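Local coordinates for protein aldehyde dehydrogenase (Trypanosoma brucei, PDB 5MYP) that probably oxidises aldehydes to carboxylic acids with NAD+ as the electron acceptor, at residues 10-15 and 177-182; 61-66 and 156-161. All blocks are in the same frame, centred on the assembly; numbering follows the deposited sequence.

How the interactions relate
Both contacts lie on the same side of the chain's centre, their own centres about 18 Å apart, and helix 157-170 ties them together. Its first turn takes part in interaction 2; strand 176-178, the next regular element in the chain, runs into interaction 1. The order along the chain is 10-15, 61-66, 156-161, 177-182, so interaction 1 brackets interaction 2. Direct touch is slight: Asn-180 OD1 packs on Ala-160 CB at 4.1 Å. Interaction 1 joins the N-terminal arm to the loop after strand 176-178, which pairs in parallel with strand 147-151 in a mixed sheet; interaction 2 joins helix 54-65 to the start of helix 157-170. Both lie away from the predicted active-site residues, Glu-223 and Cys-259.

Interaction 1: residues 10-15 and 177-182; sequences ENTSLE and GIVNGG
Thr-12 and Asn-180 hold each other by a pair of hydrogen bonds, one to backbone and one to a side chain. In the first, Thr-12 N donates to Asn-180 O at 3.0 Å; the bond is nearly straight at hydrogen, although the donor stands 29° out of the carbonyl plane. The second runs the other way.

Starting at the base of the threonine side chain, CB comes to 3.8 Å from Asn-180 O and sits almost as close to Asn-180 N. The hydroxyl branch, with OG1 anti to the carbonyl carbon (chi1 -50°), then reaches across the gap and accepts from Asn-180 N at 2.8 Å. That bond is close to linear, 173° at hydrogen, and OG1 also rests on Val-179 CA. On the helix 16-29 side, the Thr-12 side chain packs against Ile-17 and Ile-20. Asn-180 is therefore gripped at both its backbone N and O by one residue of the arm.

Its side chain adds a third tie. CB lies 3.5 Å from Glu-10 O, and one water bridges the two residues, accepting from Asn-180 ND2 at 2.8 Å and donating to Glu-10 O. The same ND2 is also hydrogen-bonded to Thr-164 of helix 157-170, which helps fix the amide. Next along, Asn-11 OD1 lies 3.4 Å from Gly-181 CA. Gly-181 has a positive phi, and at its backbone angles a beta carbon would press on the preceding carbonyl oxygen.

Here the N-terminal arm, just before helix 16-29, is laid over the loop that leaves strand 176-178 for helix 183-191, a strand-to-helix connection of the Rossmann-like domain of aldehyde dehydrogenases.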
ATOM      1  N   GLU A  10     -14.882  29.988  -4.498  1.00 27.91           N
ATOM      2  CA  GLU A  10     -13.734  30.846  -4.784  1.00 28.04           C
ATOM      3  C   GLU A  10     -12.477  29.980  -4.827  1.00 25.92           C
ATOM      4  O   GLU A  10     -12.289  29.126  -3.961  1.00 25.02           O
ATOM      5  CB  GLU A  10     -13.595  31.930  -3.711  1.00 29.98           C
ATOM      6  CG  GLU A  10     -12.515  32.967  -3.999  1.00 31.59           C
ATOM      7  CD  GLU A  10     -12.410  34.033  -2.915  1.00 33.30           C
ATOM      8  OE1 GLU A  10     -13.445  34.380  -2.300  1.00 35.43           O
ATOM      9  OE2 GLU A  10     -11.287  34.535  -2.679  1.00 34.94           O
ATOM     10  N   ASN A  11     -11.630  30.190  -5.838  1.00 24.10           N
ATOM     11  CA  ASN A  11     -10.353  29.476  -5.933  1.00 23.19           C
ATOM     12  C   ASN A  11      -9.457  29.869  -4.762  1.00 22.16           C
ATOM     13  O   ASN A  11      -9.364  31.046  -4.414  1.00 22.18           O
ATOM     14  CB  ASN A  11      -9.625  29.796  -7.243  1.00 23.26           C
ATOM     15  CG  ASN A  11     -10.310  29.209  -8.469  1.00 23.78           C
ATOM     16  OD1 ASN A  11     -10.962  28.167  -8.409  1.00 23.70           O
ATOM     17  ND2 ASN A  11     -10.142  29.874  -9.601  1.00 24.37           N
ATOM     18  N   THR A  12      -8.816  28.875  -4.147  1.00 20.45           N
ATOM     19  CA  THR A  12      -7.842  29.130  -3.094  1.00 19.37           C
ATOM     20  C   THR A  12      -6.609  29.761  -3.730  1.00 18.84           C
ATOM     21  O   THR A  12      -6.097  29.244  -4.722  1.00 18.17           O
ATOM     22  CB  THR A  12      -7.432  27.829  -2.377  1.00 18.97           C
ATOM     23  OG1 THR A  12      -8.612  27.104  -1.993  1.00 18.20           O
ATOM     24  CG2 THR A  12      -6.566  28.130  -1.144  1.00 18.84           C
ATOM     25  N   SER A  13      -6.147  30.881  -3.175  1.00 18.75           N
ATOM     26  CA  SER A  13      -4.934  31.532  -3.669  1.00 18.57           C
ATOM     27  C   SER A  13      -3.742  30.612  -3.432  1.00 18.34           C
ATOM     28  O   SER A  13      -3.692  29.894  -2.427  1.00 17.78           O
ATOM     29  CB  SER A  13      -4.700  32.885  -2.991  1.00 18.74           C
ATOM     30  OG  SER A  13      -4.240  32.717  -1.660  1.00 19.09           O
ATOM     31  N   LEU A  14      -2.786  30.649  -4.352  1.00 18.21           N
ATOM     32  CA  LEU A  14      -1.604  29.791  -4.265  1.00 18.64           C
ATOM     33  C   LEU A  14      -0.781  30.045  -2.997  1.00 18.52           C
ATOM     34  O   LEU A  14      -0.207  29.114  -2.438  1.00 18.49           O
ATOM     35  CB  LEU A  14      -0.728  29.935  -5.522  1.00 18.93           C
ATOM     36  CG  LEU A  14      -1.382  29.558  -6.859  1.00 19.13           C
ATOM     37  CD1 LEU A  14      -0.408  29.774  -8.011  1.00 19.41           C
ATOM     38  CD2 LEU A  14      -1.876  28.121  -6.833  1.00 19.21           C
ATOM     39  N   GLU A  15      -0.745  31.301  -2.549  0.50 18.55           N
ATOM     40  CA  GLU A  15      -0.039  31.685  -1.325  0.50 18.54           C
ATOM     41  C   GLU A  15      -0.677  31.089  -0.061  0.50 18.14           C
ATOM     42  O   GLU A  15       0.033  30.794   0.904  0.50 17.96           O
ATOM     43  CB  GLU A  15       0.026  33.218  -1.218  0.50 19.03           C
ATOM     44  CG  GLU A  15       0.494  33.744   0.132  0.50 19.31           C
ATOM     45  CD  GLU A  15       0.574  35.259   0.169  0.50 19.62           C
ATOM     46  OE1 GLU A  15       0.298  35.849   1.235  0.50 19.87           O
ATOM     47  OE2 GLU A  15       0.911  35.865  -0.870  0.50 19.69           O
ATOM     48  N   GLY A 177      -8.741  21.106   6.294  1.00 12.56           N
ATOM     49  CA  GLY A 177      -8.512  22.227   5.388  1.00 12.69           C
ATOM     50  C   GLY A 177      -9.154  21.971   4.038  1.00 12.85           C
ATOM     51  O   GLY A 177      -9.383  20.818   3.660  1.00 12.88           O
ATOM     52  N   ILE A 178      -9.460  23.043   3.312  1.00 12.88           N
ATOM     53  CA  ILE A 178     -10.085  22.927   1.992  1.00 13.15           C
ATOM     54  C   ILE A 178      -9.279  23.726   0.969  1.00 13.13           C
ATOM     55  O   ILE A 178      -8.947  24.889   1.209  1.00 12.86           O
ATOM     56  CB  ILE A 178     -11.553  23.412   1.993  1.00 13.39           C
ATOM     57  CG1 ILE A 178     -12.367  22.693   3.090  1.00 13.58           C
ATOM     58  CG2 ILE A 178     -12.185  23.190   0.618  1.00 13.48           C
ATOM     59  CD1 ILE A 178     -13.775  23.226   3.280  1.00 13.73           C
ATOM     60  N   VAL A 179      -8.954  23.087  -0.154  1.00 13.03           N
ATOM     61  CA  VAL A 179      -8.333  23.761  -1.294  1.00 13.09           C
ATOM     62  C   VAL A 179      -9.284  23.619  -2.478  1.00 13.34           C
ATOM     63  O   VAL A 179      -9.608  22.506  -2.877  1.00 13.06           O
ATOM     64  CB  VAL A 179      -6.943  23.174  -1.633  1.00 13.05           C
ATOM     65  CG1 VAL A 179      -6.387  23.791  -2.916  1.00 13.14           C
ATOM     66  CG2 VAL A 179      -5.975  23.398  -0.483  1.00 13.15           C
ATOM     67  N   ASN A 180      -9.712  24.747  -3.038  1.00 13.24           N
ATOM     68  CA  ASN A 180     -10.630  24.776  -4.172  1.00 13.46           C
ATOM     69  C   ASN A 180      -9.900  25.275  -5.414  1.00 13.68           C
ATOM     70  O   ASN A 180      -9.073  26.184  -5.329  1.00 13.81           O
ATOM     71  CB  ASN A 180     -11.840  25.678  -3.862  1.00 13.34           C
ATOM     72  CG  ASN A 180     -12.923  24.952  -3.076  1.00 13.42           C
ATOM     73  OD1 ASN A 180     -13.456  23.959  -3.550  1.00 13.33           O
ATOM     74  ND2 ASN A 180     -13.258  25.449  -1.880  1.00 13.32           N
ATOM     75  N   GLY A 181     -10.208  24.658  -6.553  1.00 14.05           N
ATOM     76  CA  GLY A 181      -9.669  25.078  -7.846  1.00 14.49           C
ATOM     77  C   GLY A 181      -9.454  23.932  -8.808  1.00 14.83           C
ATOM     78  O   GLY A 181      -9.929  22.822  -8.577  1.00 15.56           O
ATOM     79  N   GLY A 182      -8.714  24.209  -9.878  1.00 14.95           N
ATOM     80  CA  GLY A 182      -8.455  23.240 -10.946  1.00 14.75           C
ATOM     81  C   GLY A 182      -7.020  22.743 -10.901  1.00 14.80           C
ATOM     82  O   GLY A 182      -6.501  22.419  -9.829  1.00 14.34           O
TER
HETATM   83  O   HOH W   1     -12.507  28.131  -1.414  1.00 27.91           O

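Interaction 2: residues 61-66 and 156-161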
ATOM      1  N   ILE A  61     -26.237  18.868  -5.841  1.00 16.24           N
ATOM      2  CA  ILE A  61     -25.892  17.717  -6.677  1.00 16.63           C
ATOM      3  C   ILE A  61     -26.800  17.662  -7.916  1.00 17.03           C
ATOM      4  O   ILE A  61     -26.331  17.349  -9.015  1.00 17.10           O
ATOM      5  CB  ILE A  61     -25.912  16.400  -5.857  1.00 16.38           C
ATOM      6  CG1 ILE A  61     -24.730  16.393  -4.871  1.00 16.17           C
ATOM      7  CG2 ILE A  61     -25.856  15.167  -6.764  1.00 16.49           C
ATOM      8  CD1 ILE A  61     -24.907  15.458  -3.692  1.00 16.15           C
ATOM      9  N   HIS A  62     -28.079  17.993  -7.742  1.00 17.54           N
ATOM     10  CA  HIS A  62     -28.997  18.118  -8.876  1.00 17.95           C
ATOM     11  C   HIS A  62     -28.555  19.207  -9.865  1.00 18.22           C
ATOM     12  O   HIS A  62     -28.645  19.014 -11.077  1.00 17.94           O
ATOM     13  CB  HIS A  62     -30.423  18.407  -8.408  1.00 18.16           C
ATOM     14  CG  HIS A  62     -31.383  18.596  -9.533  1.00 18.40           C
ATOM     15  ND1 HIS A  62     -32.022  17.537 -10.140  1.00 18.82           N
ATOM     16  CD2 HIS A  62     -31.770  19.708 -10.201  1.00 18.25           C
ATOM     17  CE1 HIS A  62     -32.781  17.992 -11.117  1.00 18.55           C
ATOM     18  NE2 HIS A  62     -32.647  19.304 -11.177  1.00 18.74           N
ATOM     19  N   ARG A  63     -28.101  20.346  -9.351  1.00 18.73           N
ATOM     20  CA  ARG A  63     -27.603  21.423 -10.207  1.00 19.41           C
ATOM     21  C   ARG A  63     -26.377  20.976 -11.018  1.00 18.86           C
ATOM     22  O   ARG A  63     -26.292  21.244 -12.215  1.00 18.34           O
ATOM     23  CB  ARG A  63     -27.269  22.661  -9.372  1.00 20.67           C
ATOM     24  CG  ARG A  63     -27.033  23.926 -10.177  1.00 22.25           C
ATOM     25  CD  ARG A  63     -26.883  25.118  -9.241  1.00 23.67           C
ATOM     26  NE  ARG A  63     -26.518  26.344  -9.948  1.00 24.82           N
ATOM     27  CZ  ARG A  63     -26.264  27.513  -9.357  1.00 25.88           C
ATOM     28  NH1 ARG A  63     -25.938  28.569 -10.101  1.00 26.61           N
ATOM     29  NH2 ARG A  63     -26.329  27.640  -8.030  1.00 26.14           N
ATOM     30  N   ASP A  64     -25.452  20.276 -10.361  1.00 18.26           N
ATOM     31  CA  ASP A  64     -24.236  19.774 -11.017  1.00 18.11           C
ATOM     32  C   ASP A  64     -24.475  18.615 -11.990  1.00 17.77           C
ATOM     33  O   ASP A  64     -23.964  18.641 -13.109  1.00 17.97           O
ATOM     34  CB  ASP A  64     -23.200  19.318  -9.973  1.00 18.09           C
ATOM     35  CG  ASP A  64     -22.608  20.470  -9.171  1.00 18.10           C
ATOM     36  OD1 ASP A  64     -22.504  21.603  -9.686  1.00 18.46           O
ATOM     37  OD2 ASP A  64     -22.220  20.232  -8.010  1.00 18.19           O
ATOM     38  N   ARG A  65     -25.242  17.614 -11.554  0.50 17.62           N
ATOM     39  CA  ARG A  65     -25.387  16.338 -12.278  0.50 17.40           C
ATOM     40  C   ARG A  65     -26.742  16.116 -12.964  0.50 17.69           C
ATOM     41  O   ARG A  65     -26.864  15.202 -13.784  0.50 17.39           O
ATOM     42  CB  ARG A  65     -25.143  15.176 -11.311  0.50 16.90           C
ATOM     43  CG  ARG A  65     -23.769  15.174 -10.653  0.50 16.52           C
ATOM     44  CD  ARG A  65     -22.712  14.507 -11.522  0.50 16.03           C
ATOM     45  NE  ARG A  65     -22.567  15.156 -12.820  0.50 15.69           N
ATOM     46  CZ  ARG A  65     -23.137  14.717 -13.937  0.50 15.14           C
ATOM     47  NH1 ARG A  65     -22.967  15.375 -15.062  0.50 14.97           N
ATOM     48  NH2 ARG A  65     -23.884  13.625 -13.928  0.50 14.91           N
ATOM     49  N   ARG A  66     -27.737  16.948 -12.649  1.00 18.14           N
ATOM     50  CA  ARG A  66     -29.157  16.673 -12.989  1.00 18.76           C
ATOM     51  C   ARG A  66     -29.624  15.301 -12.471  1.00 19.39           C
ATOM     52  O   ARG A  66     -30.470  14.634 -13.084  1.00 19.72           O
ATOM     53  CB  ARG A  66     -29.438  16.837 -14.487  1.00 18.81           C
ATOM     54  CG  ARG A  66     -30.904  17.145 -14.798  1.00 18.88           C
ATOM     55  CD  ARG A  66     -31.113  17.468 -16.262  1.00 18.90           C
ATOM     56  NE  ARG A  66     -30.792  16.322 -17.113  1.00 19.05           N
ATOM     57  CZ  ARG A  66     -30.367  16.380 -18.376  1.00 18.93           C
ATOM     58  NH1 ARG A  66     -30.181  17.542 -18.999  1.00 18.95           N
ATOM     59  NH2 ARG A  66     -30.115  15.246 -19.026  1.00 19.09           N
ATOM     60  N   ALA A 156     -17.860  19.748 -10.281  1.00 19.84           N
ATOM     61  CA  ALA A 156     -19.127  19.760  -9.525  1.00 19.18           C
ATOM     62  C   ALA A 156     -19.142  21.009  -8.634  1.00 18.79           C
ATOM     63  O   ALA A 156     -19.077  20.907  -7.405  1.00 18.34           O
ATOM     64  CB  ALA A 156     -19.273  18.492  -8.700  1.00 19.32           C
ATOM     65  N   PRO A 157     -19.220  22.200  -9.260  1.00 18.37           N
ATOM     66  CA  PRO A 157     -19.001  23.451  -8.536  1.00 18.27           C
ATOM     67  C   PRO A 157     -20.064  23.807  -7.493  1.00 17.73           C
ATOM     68  O   PRO A 157     -19.713  24.354  -6.447  1.00 17.81           O
ATOM     69  CB  PRO A 157     -18.956  24.499  -9.654  1.00 18.44           C
ATOM     70  CG  PRO A 157     -19.785  23.920 -10.740  1.00 18.62           C
ATOM     71  CD  PRO A 157     -19.492  22.448 -10.691  1.00 18.49           C
ATOM     72  N   ALA A 158     -21.334  23.516  -7.766  1.00 17.09           N
ATOM     73  CA  ALA A 158     -22.408  23.805  -6.804  1.00 16.88           C
ATOM     74  C   ALA A 158     -22.214  23.016  -5.505  1.00 16.50           C
ATOM     75  O   ALA A 158     -22.368  23.561  -4.407  1.00 15.81           O
ATOM     76  CB  ALA A 158     -23.775  23.513  -7.408  1.00 17.07           C
ATOM     77  N   THR A 159     -21.848  21.743  -5.642  1.00 16.25           N
ATOM     78  CA  THR A 159     -21.551  20.886  -4.495  1.00 16.34           C
ATOM     79  C   THR A 159     -20.298  21.359  -3.757  1.00 16.19           C
ATOM     80  O   THR A 159     -20.284  21.393  -2.532  1.00 16.13           O
ATOM     81  CB  THR A 159     -21.385  19.410  -4.918  1.00 16.40           C
ATOM     82  OG1 THR A 159     -22.547  18.985  -5.639  1.00 16.46           O
ATOM     83  CG2 THR A 159     -21.202  18.505  -3.702  1.00 16.47           C
ATOM     84  N   ALA A 160     -19.263  21.733  -4.510  1.00 16.24           N
ATOM     85  CA  ALA A 160     -18.022  22.269  -3.936  1.00 16.33           C
ATOM     86  C   ALA A 160     -18.266  23.558  -3.151  1.00 16.42           C
ATOM     87  O   ALA A 160     -17.714  23.733  -2.069  1.00 16.26           O
ATOM     88  CB  ALA A 160     -16.992  22.512  -5.028  1.00 16.30           C
ATOM     89  N   GLU A 161     -19.090  24.450  -3.700  1.00 16.49           N
ATOM     90  CA  GLU A 161     -19.447  25.702  -3.020  1.00 16.64           C
ATOM     91  C   GLU A 161     -20.177  25.426  -1.703  1.00 15.93           C
ATOM     92  O   GLU A 161     -19.801  25.956  -0.656  1.00 15.25           O
ATOM     93  CB  GLU A 161     -20.325  26.575  -3.920  1.00 17.24           C
ATOM     94  CG  GLU A 161     -20.619  27.965  -3.353  1.00 18.01           C
ATOM     95  CD  GLU A 161     -21.637  28.743  -4.170  1.00 18.82           C
ATOM     96  OE1 GLU A 161     -22.614  28.140  -4.661  1.00 20.13           O
ATOM     97  OE2 GLU A 161     -21.474  29.970  -4.304  1.00 19.95           O
TER
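Asp-64 CG stands anti to its carbonyl carbon (chi1 -69°), which carries it toward helix 157-170, and Thr-159 OG1 takes the same setting on its own helix. The carboxylate comes in over the N-terminus of helix 157-170, where two backbone N-H groups of the first turn point at it. OD1 accepts from Ala-158 N at 3.0 Å through its syn lone pair. OD2 accepts two hydrogen bonds: Thr-159 N approaches from the syn side at 2.8 Å, 18° out of the carboxylate plane, while Thr-159 OG1 donates at 2.7 Å, nearly in line with the C-O bond. Three donors so fix the rotation of the group, and the helix N-terminus probably stabilises its negative charge.

Carbons of the same turn press against it. Ala-158 CB is 3.2 Å from OD1, Pro-157 CD lies 3.3 Å from OD1, and Ala-156 CB approaches OD2. On the flanks, Ile-61 CG1 meets Thr-159 OG1 at 3.5 Å, and Arg-63 lays its CD against Ala-158 CB.

The two short helical segments run roughly antiparallel, at 151°, their axes 7.9 Å apart, so the last turn of helix 54-65 lies beside the start of helix 157-170. Ile-61 also packs on helix 69-95, and Ala-156 and Thr-159 touch Pro-130, in the loop between strand 110-124 and helix 132-143.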